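Local coordinates for protein suppressor of fused homolog (Drosophila melanogaster, PDB 6LPH) that probably binds and sequesters transcription factors of the Hedgehog pathway, and is caught here, through its N-terminal part, in complex with a peptide of Fused, at residues F200-E205 with Q237-E242; I55-Y60 with P128-A133; K13-L18 with D81-E86. One frame throughout, in Å; residues are numbered along the deposited sequence.

From the N terminus, contact 3 opens first, at 13-18, where helix 16-28 begins. Contact 2 opens next, at 55-60 on strand 54-60. Contact 3 closes at 81-86, between strands 71-77 and 97-109. Contact 2 closes later, at 128-133, where helix 131-146 begins. The two therefore cross along the chain, and their nearest atoms lie about 7 Å apart. Contact 3 ties the start of helix 16-28 to the loop joining two strands of the sheet. Contact 2 ties the sheet to helix 131-146. Contact 1 follows in series. It closes the loop from 200-205 to 237-242 and joins helices 201-219 and 240-243. Its centre is about 40 Å from that of contact 3, on the opposite side of the chain's centre.

Contact 1: F200-E205 with Q237-E242; sequences FDDELE and QMSVFE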
ATOM      1  N   PHE A 200      -0.030  13.231   8.856  1.00 14.05           N
ATOM      2  CA  PHE A 200       0.003  13.793  10.218  1.00 14.81           C
ATOM      3  C   PHE A 200      -1.423  13.940  10.713  1.00 15.51           C
ATOM      4  O   PHE A 200      -2.412  13.887   9.921  1.00 15.28           O
ATOM      5  CB  PHE A 200       0.660  15.195  10.205  1.00 15.73           C
ATOM      6  CG  PHE A 200       2.165  15.182  10.231  1.00 17.35           C
ATOM      7  CD1 PHE A 200       2.854  15.789  11.282  1.00 20.37           C
ATOM      8  CD2 PHE A 200       2.908  14.598   9.182  1.00 16.20           C
ATOM      9  CE1 PHE A 200       4.249  15.785  11.306  1.00 22.08           C
ATOM     10  CE2 PHE A 200       4.304  14.590   9.211  1.00 18.81           C
ATOM     11  CZ  PHE A 200       4.974  15.175  10.284  1.00 19.45           C
ATOM     12  N   ASP A 201      -1.529  14.119  12.016  1.00 17.19           N
ATOM     13  CA  ASP A 201      -2.813  14.365  12.656  1.00 19.71           C
ATOM     14  C   ASP A 201      -3.515  15.562  12.046  1.00 19.15           C
ATOM     15  O   ASP A 201      -4.713  15.475  11.798  1.00 17.58           O
ATOM     16  CB  ASP A 201      -2.664  14.617  14.164  1.00 20.28           C
ATOM     17  CG  ASP A 201      -2.381  13.342  14.966  1.00 23.75           C
ATOM     18  OD1 ASP A 201      -2.114  12.268  14.393  1.00 24.26           O
ATOM     19  OD2 ASP A 201      -2.401  13.428  16.212  1.00 30.87           O
ATOM     20  N   ASP A 202      -2.795  16.677  11.832  1.00 18.15           N
ATOM     21  CA  ASP A 202      -3.457  17.880  11.291  1.00 18.43           C
ATOM     22  C   ASP A 202      -3.891  17.684   9.833  1.00 17.04           C
ATOM     23  O   ASP A 202      -4.948  18.174   9.420  1.00 17.66           O
ATOM     24  CB  ASP A 202      -2.641  19.183  11.500  1.00 17.90           C
ATOM     25  CG  ASP A 202      -1.256  19.159  10.829  1.00 20.35           C
ATOM     26  OD1 ASP A 202      -0.787  18.083  10.409  1.00 22.61           O
ATOM     27  OD2 ASP A 202      -0.616  20.232  10.743  1.00 23.08           O
ATOM     28  N   GLU A 203      -3.091  16.937   9.072  1.00 16.02           N
ATOM     29  CA  GLU A 203      -3.445  16.593   7.683  1.00 16.50           C
ATOM     30  C   GLU A 203      -4.744  15.765   7.649  1.00 16.64           C
ATOM     31  O   GLU A 203      -5.653  16.007   6.819  1.00 14.99           O
ATOM     32  CB  GLU A 203      -2.273  15.860   6.997  1.00 15.86           C
ATOM     33  CG  GLU A 203      -1.127  16.809   6.621  1.00 17.20           C
ATOM     34  CD  GLU A 203       0.248  16.162   6.453  1.00 14.58           C
ATOM     35  OE1 GLU A 203       1.213  16.935   6.231  1.00 12.63           O
ATOM     36  OE2 GLU A 203       0.387  14.915   6.527  1.00 13.15           O
ATOM     37  N   LEU A 204      -4.827  14.795   8.558  1.00 17.52           N
ATOM     38  CA  LEU A 204      -6.032  13.975   8.681  1.00 19.02           C
ATOM     39  C   LEU A 204      -7.208  14.864   9.077  1.00 17.86           C
ATOM     40  O   LEU A 204      -8.282  14.798   8.473  1.00 18.73           O
ATOM     41  CB  LEU A 204      -5.857  12.853   9.718  1.00 17.74           C
ATOM     42  CG  LEU A 204      -7.221  12.238  10.043  1.00 19.92           C
ATOM     43  CD1 LEU A 204      -7.637  11.338   8.889  1.00 21.37           C
ATOM     44  CD2 LEU A 204      -7.245  11.523  11.386  1.00 19.34           C
ATOM     45  N   GLU A 205      -6.984  15.711  10.071  1.00 18.52           N
ATOM     46  CA  GLU A 205      -8.050  16.604  10.542  1.00 20.37           C
ATOM     47  C   GLU A 205      -8.646  17.417   9.386  1.00 18.58           C
ATOM     48  O   GLU A 205      -9.864  17.505   9.257  1.00 18.26           O
ATOM     49  CB  GLU A 205      -7.543  17.509  11.679  1.00 21.46           C
ATOM     50  CG  GLU A 205      -8.637  17.893  12.652  1.00 30.53           C
ATOM     51  CD  GLU A 205      -8.263  17.665  14.124  1.00 39.02           C
ATOM     52  OE1 GLU A 205      -8.876  18.339  14.976  1.00 34.99           O
ATOM     53  OE2 GLU A 205      -7.365  16.823  14.445  1.00 43.89           O
ATOM     54  N   GLN A 237       9.089  15.041   9.474  1.00 19.15           N
ATOM     55  CA  GLN A 237       9.120  15.745  10.765  1.00 24.01           C
ATOM     56  C   GLN A 237       8.059  16.813  10.903  1.00 22.62           C
ATOM     57  O   GLN A 237       7.656  17.131  12.011  1.00 22.77           O
ATOM     58  CB  GLN A 237      10.509  16.332  11.048  1.00 26.10           C
ATOM     59  CG  GLN A 237      11.568  15.315  11.501  1.00 25.89           C
ATOM     60  CD  GLN A 237      11.083  14.377  12.599  1.00 30.43           C
ATOM     61  OE1 GLN A 237      11.121  13.160  12.447  1.00 33.15           O
ATOM     62  NE2 GLN A 237      10.596  14.940  13.701  1.00 37.43           N
ATOM     63  N   MET A 238       7.589  17.343   9.775  1.00 23.22           N
ATOM     64  CA  MET A 238       6.674  18.489   9.780  1.00 22.99           C
ATOM     65  C   MET A 238       5.546  18.239   8.798  1.00 19.58           C
ATOM     66  O   MET A 238       5.777  17.621   7.759  1.00 20.22           O
ATOM     67  CB  MET A 238       7.421  19.779   9.407  1.00 22.74           C
ATOM     68  CG  MET A 238       8.239  20.368  10.564  1.00 33.03           C
ATOM     69  SD  MET A 238       9.286  21.774  10.130  1.00 47.34           S
ATOM     70  CE  MET A 238       8.076  23.074   9.905  1.00 44.85           C
ATOM     71  N   SER A 239       4.335  18.704   9.135  1.00 19.88           N
ATOM     72  CA  SER A 239       3.186  18.553   8.250  1.00 15.79           C
ATOM     73  C   SER A 239       3.256  19.590   7.171  1.00 16.51           C
ATOM     74  O   SER A 239       4.020  20.570   7.260  1.00 17.95           O
ATOM     75  CB  SER A 239       1.864  18.719   9.001  1.00 17.09           C
ATOM     76  OG  SER A 239       1.658  20.074   9.354  1.00 19.80           O
ATOM     77  N   VAL A 240       2.411  19.408   6.160  1.00 16.60           N
ATOM     78  CA  VAL A 240       2.367  20.339   5.047  1.00 16.11           C
ATOM     79  C   VAL A 240       1.975  21.741   5.523  1.00 16.72           C
ATOM     80  O   VAL A 240       2.464  22.751   5.001  1.00 17.81           O
ATOM     81  CB  VAL A 240       1.414  19.828   3.938  1.00 17.41           C
ATOM     82  CG1 VAL A 240      -0.054  19.897   4.385  1.00 17.02           C
ATOM     83  CG2 VAL A 240       1.660  20.581   2.637  1.00 16.61           C
ATOM     84  N   PHE A 241       1.087  21.800   6.519  1.00 16.36           N
ATOM     85  CA  PHE A 241       0.630  23.070   7.049  1.00 16.96           C
ATOM     86  C   PHE A 241       1.734  23.780   7.848  1.00 18.92           C
ATOM     87  O   PHE A 241       1.747  25.012   7.923  1.00 22.04           O
ATOM     88  CB  PHE A 241      -0.630  22.858   7.915  1.00 17.64           C
ATOM     89  CG  PHE A 241      -1.768  22.217   7.170  1.00 18.02           C
ATOM     90  CD1 PHE A 241      -2.201  20.928   7.503  1.00 17.98           C
ATOM     91  CD2 PHE A 241      -2.376  22.878   6.108  1.00 16.59           C
ATOM     92  CE1 PHE A 241      -3.228  20.325   6.797  1.00 19.42           C
ATOM     93  CE2 PHE A 241      -3.406  22.280   5.399  1.00 19.70           C
ATOM     94  CZ  PHE A 241      -3.836  21.000   5.741  1.00 16.68           C
ATOM     95  N   GLU A 242       2.629  23.011   8.470  1.00 21.43           N
ATOM     96  CA  GLU A 242       3.825  23.579   9.130  1.00 21.84           C
ATOM     97  C   GLU A 242       4.831  24.051   8.084  1.00 22.45           C
ATOM     98  O   GLU A 242       5.414  25.123   8.230  1.00 27.75           O
ATOM     99  CB  GLU A 242       4.528  22.565  10.043  1.00 25.38           C
ATOM    100  CG  GLU A 242       3.792  22.198  11.309  1.00 31.28           C
ATOM    101  CD  GLU A 242       4.476  21.067  12.053  1.00 30.33           C
ATOM    102  OE1 GLU A 242       4.211  19.885  11.741  1.00 25.66           O
ATOM    103  OE2 GLU A 242       5.281  21.362  12.960  1.00 43.17           O
TER
HETATM  104  O   HOH W   1       1.391  19.682  12.564  1.00 38.05           O
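Glu203 and Asp202 reach from the first turn of helix 201-219 to the start of helix 240-243. Two hydrogen bonds join the segments. Val240 N donates to Glu203 OE1 at 2.7 Å, nearly along the C-O axis. Ser239 OG donates to the syn lone pair of Asp202 OD2, also at 2.7 Å. Asp202 CG sits between the backbone N and the carbonyl carbon (chi1 60°), which sets it beside Ser239 CB. A water weakly links Asp202 OD2 to Glu242 OE1.

Glu203 OE2 accepts from Phe200 N at 2.9 Å, from above the carboxylate plane, and Arg236 forms a salt bridge with OE1. An alanine here would probably leave Val240 N and Phe200 N without these acceptors and Arg236 without this carboxylate.

Two aromatic rings pack beside these bonds. Ser239 CB makes a CH-pi contact over one face of the Phe200 ring, 4.1 Å from its centroid. The edge of the Phe241 ring meets Asp202 OD2 and Glu203 CA.

Ser239 and Glu242 form a capping box: Glu242 N donates to Ser239 OG at 3.2 Å, and Ser239 N to Glu242 OE1. This is a helix N-terminus closed by its own box and gripped by acidic side chains of a second helix start.

Contact 2: I55-Y60 with P128-A133; sequences ISMYNY and PPTWPA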
ATOM      1  N   ILE A  55       1.134  -9.947  -1.482  1.00 10.53           N
ATOM      2  CA  ILE A  55       1.525  -8.547  -1.605  1.00  9.92           C
ATOM      3  C   ILE A  55       2.840  -8.529  -2.371  1.00 10.63           C
ATOM      4  O   ILE A  55       3.848  -9.070  -1.911  1.00 12.39           O
ATOM      5  CB  ILE A  55       1.636  -7.852  -0.233  1.00 10.58           C
ATOM      6  CG1 ILE A  55       0.231  -7.833   0.386  1.00 12.77           C
ATOM      7  CG2 ILE A  55       2.195  -6.415  -0.365  1.00  9.48           C
ATOM      8  CD1 ILE A  55       0.220  -7.981   1.864  1.00 18.52           C
ATOM      9  N   SER A  56       2.819  -7.957  -3.565  1.00  9.91           N
ATOM     10  CA  SER A  56       4.059  -7.794  -4.320  1.00 10.18           C
ATOM     11  C   SER A  56       4.838  -6.591  -3.808  1.00 10.09           C
ATOM     12  O   SER A  56       4.257  -5.593  -3.402  1.00 10.10           O
ATOM     13  CB  SER A  56       3.771  -7.562  -5.803  1.00 11.17           C
ATOM     14  OG  SER A  56       3.384  -8.774  -6.415  1.00 14.33           O
ATOM     15  N   MET A  57       6.159  -6.665  -3.901  1.00 10.00           N
ATOM     16  CA  MET A  57       7.020  -5.548  -3.458  1.00 11.30           C
ATOM     17  C   MET A  57       7.974  -5.207  -4.584  1.00 13.41           C
ATOM     18  O   MET A  57       8.667  -6.101  -5.089  1.00 16.33           O
ATOM     19  CB  MET A  57       7.801  -5.975  -2.208  1.00 12.19           C
ATOM     20  CG  MET A  57       6.894  -6.551  -1.114  1.00 13.07           C
ATOM     21  SD  MET A  57       7.805  -6.755   0.453  1.00 17.06           S
ATOM     22  CE  MET A  57       8.716  -8.245   0.068  1.00 18.21           C
ATOM     23  N   TYR A  58       7.993  -3.941  -5.013  1.00 12.57           N
ATOM     24  CA  TYR A  58       8.889  -3.529  -6.083  1.00 13.51           C
ATOM     25  C   TYR A  58       9.801  -2.409  -5.604  1.00 13.28           C
ATOM     26  O   TYR A  58       9.435  -1.650  -4.719  1.00 11.86           O
ATOM     27  CB  TYR A  58       8.078  -3.002  -7.284  1.00 12.99           C
ATOM     28  CG  TYR A  58       7.340  -4.054  -8.066  1.00 13.23           C
ATOM     29  CD1 TYR A  58       5.995  -4.377  -7.769  1.00 15.17           C
ATOM     30  CD2 TYR A  58       7.974  -4.735  -9.109  1.00 13.91           C
ATOM     31  CE1 TYR A  58       5.314  -5.353  -8.488  1.00 14.54           C
ATOM     32  CE2 TYR A  58       7.287  -5.690  -9.864  1.00 14.00           C
ATOM     33  CZ  TYR A  58       5.971  -5.995  -9.557  1.00 15.68           C
ATOM     34  OH  TYR A  58       5.320  -6.963 -10.293  1.00 16.55           O
ATOM     35  N   ASN A  59      10.980  -2.316  -6.214  1.00 14.12           N
ATOM     36  CA  ASN A  59      11.829  -1.144  -6.065  1.00 14.73           C
ATOM     37  C   ASN A  59      11.498  -0.160  -7.149  1.00 14.67           C
ATOM     38  O   ASN A  59      11.417  -0.541  -8.325  1.00 19.57           O
ATOM     39  CB  ASN A  59      13.315  -1.508  -6.212  1.00 17.16           C
ATOM     40  CG  ASN A  59      14.224  -0.304  -5.997  1.00 19.14           C
ATOM     41  OD1 ASN A  59      14.289   0.222  -4.902  1.00 27.26           O
ATOM     42  ND2 ASN A  59      14.906   0.142  -7.040  1.00 20.46           N
ATOM     43  N   TYR A  60      11.313   1.102  -6.774  1.00 12.59           N
ATOM     44  CA  TYR A  60      11.177   2.160  -7.775  1.00 14.70           C
ATOM     45  C   TYR A  60      12.356   3.136  -7.640  1.00 14.72           C
ATOM     46  O   TYR A  60      12.464   3.814  -6.619  1.00 13.99           O
ATOM     47  CB  TYR A  60       9.827   2.909  -7.670  1.00 14.02           C
ATOM     48  CG  TYR A  60       9.653   3.809  -8.874  1.00 15.15           C
ATOM     49  CD1 TYR A  60       9.917   5.182  -8.795  1.00 12.42           C
ATOM     50  CD2 TYR A  60       9.276   3.265 -10.133  1.00 16.09           C
ATOM     51  CE1 TYR A  60       9.806   6.002  -9.948  1.00 15.44           C
ATOM     52  CE2 TYR A  60       9.175   4.069 -11.267  1.00 17.09           C
ATOM     53  CZ  TYR A  60       9.441   5.429 -11.174  1.00 16.36           C
ATOM     54  OH  TYR A  60       9.334   6.228 -12.307  1.00 20.49           O
ATOM     55  N   PRO A 128      13.226  -5.265   0.523  1.00 17.77           N
ATOM     56  CA  PRO A 128      12.278  -4.244   0.985  1.00 17.67           C
ATOM     57  C   PRO A 128      11.812  -4.572   2.402  1.00 17.88           C
ATOM     58  O   PRO A 128      11.754  -5.758   2.752  1.00 19.18           O
ATOM     59  CB  PRO A 128      11.069  -4.414   0.046  1.00 18.35           C
ATOM     60  CG  PRO A 128      11.575  -5.229  -1.118  1.00 20.89           C
ATOM     61  CD  PRO A 128      12.676  -6.082  -0.575  1.00 21.90           C
ATOM     62  N   PRO A 129      11.465  -3.550   3.208  1.00 15.20           N
ATOM     63  CA  PRO A 129      10.812  -3.831   4.491  1.00 15.49           C
ATOM     64  C   PRO A 129       9.504  -4.569   4.258  1.00 15.19           C
ATOM     65  O   PRO A 129       8.841  -4.354   3.224  1.00 14.76           O
ATOM     66  CB  PRO A 129      10.528  -2.444   5.058  1.00 16.12           C
ATOM     67  CG  PRO A 129      11.367  -1.494   4.294  1.00 16.48           C
ATOM     68  CD  PRO A 129      11.554  -2.105   2.940  1.00 14.81           C
ATOM     69  N   THR A 130       9.149  -5.469   5.172  1.00 14.67           N
ATOM     70  CA  THR A 130       7.949  -6.271   4.986  1.00 13.33           C
ATOM     71  C   THR A 130       6.845  -5.813   5.913  1.00 14.12           C
ATOM     72  O   THR A 130       5.706  -6.237   5.784  1.00 15.13           O
ATOM     73  CB  THR A 130       8.200  -7.790   5.172  1.00 14.43           C
ATOM     74  OG1 THR A 130       8.828  -8.018   6.447  1.00 16.22           O
ATOM     75  CG2 THR A 130       9.100  -8.362   4.068  1.00 14.92           C
ATOM     76  N   TRP A 131       7.159  -4.914   6.834  1.00 14.73           N
ATOM     77  CA  TRP A 131       6.110  -4.396   7.728  1.00 15.48           C
ATOM     78  C   TRP A 131       4.884  -3.817   7.014  1.00 15.08           C
ATOM     79  O   TRP A 131       3.780  -3.933   7.547  1.00 15.96           O
ATOM     80  CB  TRP A 131       6.678  -3.477   8.835  1.00 14.37           C
ATOM     81  CG  TRP A 131       7.159  -2.128   8.321  1.00 14.55           C
ATOM     82  CD1 TRP A 131       8.469  -1.727   8.083  1.00 14.09           C
ATOM     83  CD2 TRP A 131       6.326  -0.961   7.948  1.00 14.59           C
ATOM     84  NE1 TRP A 131       8.504  -0.437   7.614  1.00 14.86           N
ATOM     85  CE2 TRP A 131       7.255   0.080   7.505  1.00 14.50           C
ATOM     86  CE3 TRP A 131       4.951  -0.695   7.931  1.00 14.70           C
ATOM     87  CZ2 TRP A 131       6.815   1.340   7.092  1.00 14.56           C
ATOM     88  CZ3 TRP A 131       4.518   0.577   7.512  1.00 14.40           C
ATOM     89  CH2 TRP A 131       5.423   1.557   7.082  1.00 14.63           C
ATOM     90  N   PRO A 132       5.036  -3.218   5.801  1.00 14.07           N
ATOM     91  CA  PRO A 132       3.823  -2.695   5.145  1.00 14.26           C
ATOM     92  C   PRO A 132       2.803  -3.772   4.767  1.00 16.08           C
ATOM     93  O   PRO A 132       1.620  -3.462   4.612  1.00 16.81           O
ATOM     94  CB  PRO A 132       4.388  -1.953   3.911  1.00 12.38           C
ATOM     95  CG  PRO A 132       5.754  -1.491   4.428  1.00 13.76           C
ATOM     96  CD  PRO A 132       6.234  -2.759   5.075  1.00 13.84           C
ATOM     97  N   ALA A 133       3.245  -5.022   4.641  1.00 16.30           N
ATOM     98  CA  ALA A 133       2.333  -6.138   4.394  1.00 17.98           C
ATOM     99  C   ALA A 133       1.294  -6.326   5.507  1.00 18.21           C
ATOM    100  O   ALA A 133       0.128  -6.542   5.190  1.00 17.68           O
ATOM    101  CB  ALA A 133       3.103  -7.441   4.134  1.00 18.56           C
TER
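Ile55 meets Ala133 at one end of the contact. The tip of Ile55 does the touching: CD1 lies 3.7 Å from Ala133 CB and 3.6 Å from Ala133 O. CG1 is anti to the carbonyl carbon, and chi2 of 146°, some way off anti, sets CD1 against Ala133. The contact is plain van der Waals packing of a methyl against a helix residue.

Met57, two residues further along the strand, carries most of the remaining contact. It touches three consecutive residues with CB, SD and CE. Its CB lies 4.0 Å from Pro128 CG. Its SD sits 4.0 Å from Pro128 CB and 3.8 Å from Pro129 O. The chain then bends at chi3, -77°, which places CE 4.0 Å from Thr130 CG2. The side chain thus passes obliquely by Pro128, touching CB and CG of the ring, and ends on the threonine methyl. Thr130 O accepts from Ala133 N at 3.0 Å, a backbone bond at the start of the helix.

The hydroxyl of Thr130 has a different partner: OG1 is hydrogen-bonded to a polar side chain of the bound peptide. Apolar side chains of the peptide also pack on Met57 and Thr130, so this part of the contact contributes to the peptide-binding surface.

Strand 54-60 runs between strands 36-40 and 71-77, antiparallel to both. Met57 rests on Leu36 and Val38 of one and on Tyr74 of the other, while Pro128 touches Leu36, Ala133 touches Val38, and Pro132 packs on Tyr74, Phe106 and Leu108. Helix 131-146 and the prolines leading into it therefore pack across one face of the sheet.

Contact 3: K13-L18 with D81-E86; sequences KPPPGL and DLHGDE
Gly17 and Leu82 bring their backbones unusually close, with the CA of Gly17 only 3.9 Å from the CA of Leu82. A side chain on Gly17 would run into Asp81 O and Leu82 CA, so the close approach depends on glycine. In its place is a CA-H...O contact from Gly17 CA to Asp81 O at 3.5 Å, with 162° at the hydrogen. The 81-86 loop is shaped by an Asx turn and Asx motif at Asp81, and it lies against the N-terminus of helix 16-28.

Leu82 O faces the first turn of that helix. It accepts from Leu18 N at 3.2 Å, in the carbonyl plane and on a lone pair. A weaker, bent bond of 3.0 Å comes from Gly17 N, at 126°. One loop carbonyl thus serves two backbone N-H groups of the helix start.

The prolines pack on the loop carbonyls. Pro15 CB is 3.4 Å from Leu82 O and also touches His83 ND1. Pro16 CD lies 3.4 Å from His83 O. On the apolar side, Leu82 CG is anti to the carbonyl carbon (chi1 -59°), and from there CD2 packs against Leu18 CA. Both leucines rest on Phe77. Leu18 also touches an aromatic side chain of the bound peptide.

Asp81 holds the loop in shape. Its OD2 accepts from Gly84 N at 2.8 Å and from His83 N at 3.2 Å, both approaching from the same face of the carboxylate.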
ATOM      1  N   LYS A  13      -5.493 -22.736 -17.348  1.00 75.71           N
ATOM      2  CA  LYS A  13      -5.654 -21.256 -17.427  1.00 68.57           C
ATOM      3  C   LYS A  13      -5.648 -20.635 -16.021  1.00 62.29           C
ATOM      4  O   LYS A  13      -6.385 -21.095 -15.145  1.00 59.15           O
ATOM      5  CB  LYS A  13      -6.933 -20.904 -18.177  1.00 68.54           C
ATOM      6  N   PRO A  14      -4.821 -19.585 -15.807  1.00 57.21           N
ATOM      7  CA  PRO A  14      -4.587 -18.993 -14.478  1.00 46.79           C
ATOM      8  C   PRO A  14      -5.823 -18.318 -13.902  1.00 37.35           C
ATOM      9  O   PRO A  14      -6.820 -18.152 -14.633  1.00 37.12           O
ATOM     10  CB  PRO A  14      -3.503 -17.930 -14.740  1.00 48.44           C
ATOM     11  CG  PRO A  14      -2.987 -18.207 -16.109  1.00 52.40           C
ATOM     12  CD  PRO A  14      -4.135 -18.813 -16.858  1.00 55.95           C
ATOM     13  N   PRO A  15      -5.777 -17.936 -12.601  1.00 33.63           N
ATOM     14  CA  PRO A  15      -6.940 -17.214 -12.097  1.00 27.24           C
ATOM     15  C   PRO A  15      -6.986 -15.840 -12.752  1.00 22.57           C
ATOM     16  O   PRO A  15      -5.998 -15.108 -12.711  1.00 23.13           O
ATOM     17  CB  PRO A  15      -6.713 -17.146 -10.575  1.00 25.52           C
ATOM     18  CG  PRO A  15      -5.423 -17.877 -10.309  1.00 28.82           C
ATOM     19  CD  PRO A  15      -4.689 -17.986 -11.604  1.00 30.57           C
ATOM     20  N   PRO A  16      -8.126 -15.513 -13.386  1.00 23.49           N
ATOM     21  CA  PRO A  16      -8.220 -14.412 -14.349  1.00 19.88           C
ATOM     22  C   PRO A  16      -8.031 -13.021 -13.755  1.00 19.00           C
ATOM     23  O   PRO A  16      -7.469 -12.138 -14.428  1.00 17.16           O
ATOM     24  CB  PRO A  16      -9.632 -14.557 -14.948  1.00 22.06           C
ATOM     25  CG  PRO A  16     -10.236 -15.765 -14.324  1.00 23.71           C
ATOM     26  CD  PRO A  16      -9.422 -16.175 -13.153  1.00 24.44           C
ATOM     27  N   GLY A  17      -8.507 -12.812 -12.527  1.00 17.47           N
ATOM     28  CA  GLY A  17      -8.296 -11.532 -11.862  1.00 16.47           C
ATOM     29  C   GLY A  17      -6.829 -11.370 -11.514  1.00 17.82           C
ATOM     30  O   GLY A  17      -6.208 -10.335 -11.812  1.00 18.75           O
ATOM     31  N   LEU A  18      -6.261 -12.390 -10.889  1.00 16.88           N
ATOM     32  CA  LEU A  18      -4.829 -12.368 -10.528  1.00 17.79           C
ATOM     33  C   LEU A  18      -3.981 -12.123 -11.801  1.00 16.14           C
ATOM     34  O   LEU A  18      -3.140 -11.231 -11.829  1.00 16.06           O
ATOM     35  CB  LEU A  18      -4.457 -13.695  -9.866  1.00 20.28           C
ATOM     36  CG  LEU A  18      -3.346 -13.857  -8.816  1.00 24.99           C
ATOM     37  CD1 LEU A  18      -2.901 -15.304  -8.893  1.00 25.20           C
ATOM     38  CD2 LEU A  18      -2.174 -12.928  -8.964  1.00 25.78           C
ATOM     39  N   ASP A  81     -11.561  -9.419  -7.135  1.00 12.93           N
ATOM     40  CA  ASP A  81     -11.916 -10.814  -7.354  1.00 14.08           C
ATOM     41  C   ASP A  81     -10.826 -11.495  -8.186  1.00 14.03           C
ATOM     42  O   ASP A  81     -10.874 -11.464  -9.423  1.00 15.50           O
ATOM     43  CB  ASP A  81     -13.289 -10.919  -8.042  1.00 15.83           C
ATOM     44  CG  ASP A  81     -13.725 -12.356  -8.274  1.00 18.00           C
ATOM     45  OD1 ASP A  81     -14.782 -12.563  -8.907  1.00 22.13           O
ATOM     46  OD2 ASP A  81     -13.009 -13.288  -7.849  1.00 18.29           O
ATOM     47  N   LEU A  82      -9.849 -12.093  -7.501  1.00 12.26           N
ATOM     48  CA  LEU A  82      -8.736 -12.789  -8.162  1.00 13.97           C
ATOM     49  C   LEU A  82      -9.176 -14.024  -8.965  1.00 14.89           C
ATOM     50  O   LEU A  82      -8.535 -14.397  -9.943  1.00 15.26           O
ATOM     51  CB  LEU A  82      -7.729 -13.252  -7.100  1.00 11.97           C
ATOM     52  CG  LEU A  82      -7.104 -12.142  -6.215  1.00 11.71           C
ATOM     53  CD1 LEU A  82      -6.090 -12.728  -5.196  1.00 10.78           C
ATOM     54  CD2 LEU A  82      -6.463 -11.055  -7.087  1.00 11.76           C
ATOM     55  N   HIS A  83     -10.245 -14.680  -8.531  1.00 16.45           N
ATOM     56  CA  HIS A  83     -10.523 -16.033  -9.013  1.00 16.19           C
ATOM     57  C   HIS A  83     -11.725 -16.178  -9.888  1.00 16.91           C
ATOM     58  O   HIS A  83     -11.730 -17.027 -10.745  1.00 20.10           O
ATOM     59  CB  HIS A  83     -10.623 -16.992  -7.845  1.00 17.20           C
ATOM     60  CG  HIS A  83      -9.406 -16.990  -6.970  1.00 17.68           C
ATOM     61  ND1 HIS A  83      -8.311 -17.717  -7.257  1.00 22.33           N
ATOM     62  CD2 HIS A  83      -9.149 -16.342  -5.767  1.00 18.04           C
ATOM     63  CE1 HIS A  83      -7.383 -17.536  -6.289  1.00 21.15           C
ATOM     64  NE2 HIS A  83      -7.896 -16.686  -5.383  1.00 20.36           N
ATOM     65  N   GLY A  84     -12.772 -15.399  -9.639  1.00 19.64           N
ATOM     66  CA  GLY A  84     -13.974 -15.458 -10.454  1.00 22.24           C
ATOM     67  C   GLY A  84     -14.974 -16.533 -10.060  1.00 21.45           C
ATOM     68  O   GLY A  84     -16.011 -16.647 -10.698  1.00 25.15           O
ATOM     69  N   ASP A  85     -14.684 -17.306  -9.011  1.00 21.74           N
ATOM     70  CA  ASP A  85     -15.539 -18.456  -8.646  1.00 23.08           C
ATOM     71  C   ASP A  85     -16.244 -18.352  -7.279  1.00 20.97           C
ATOM     72  O   ASP A  85     -16.745 -19.361  -6.748  1.00 18.70           O
ATOM     73  CB  ASP A  85     -14.746 -19.769  -8.749  1.00 23.36           C
ATOM     74  CG  ASP A  85     -13.560 -19.824  -7.785  1.00 21.24           C
ATOM     75  OD1 ASP A  85     -12.831 -20.839  -7.798  1.00 26.82           O
ATOM     76  OD2 ASP A  85     -13.338 -18.861  -7.033  1.00 19.81           O
ATOM     77  N   GLU A  86     -16.272 -17.135  -6.727  1.00 17.96           N
ATOM     78  CA  GLU A  86     -17.022 -16.798  -5.516  1.00 19.46           C
ATOM     79  C   GLU A  86     -16.426 -17.435  -4.263  1.00 19.36           C
ATOM     80  O   GLU A  86     -17.110 -17.561  -3.228  1.00 21.85           O
ATOM     81  CB  GLU A  86     -18.531 -17.113  -5.654  1.00 22.25           C
ATOM     82  CG  GLU A  86     -19.219 -16.379  -6.801  1.00 24.79           C
ATOM     83  CD  GLU A  86     -20.739 -16.508  -6.799  1.00 31.58           C
ATOM     84  OE1 GLU A  86     -21.440 -15.481  -6.589  1.00 31.95           O
ATOM     85  OE2 GLU A  86     -21.251 -17.628  -7.021  1.00 32.50           O
TER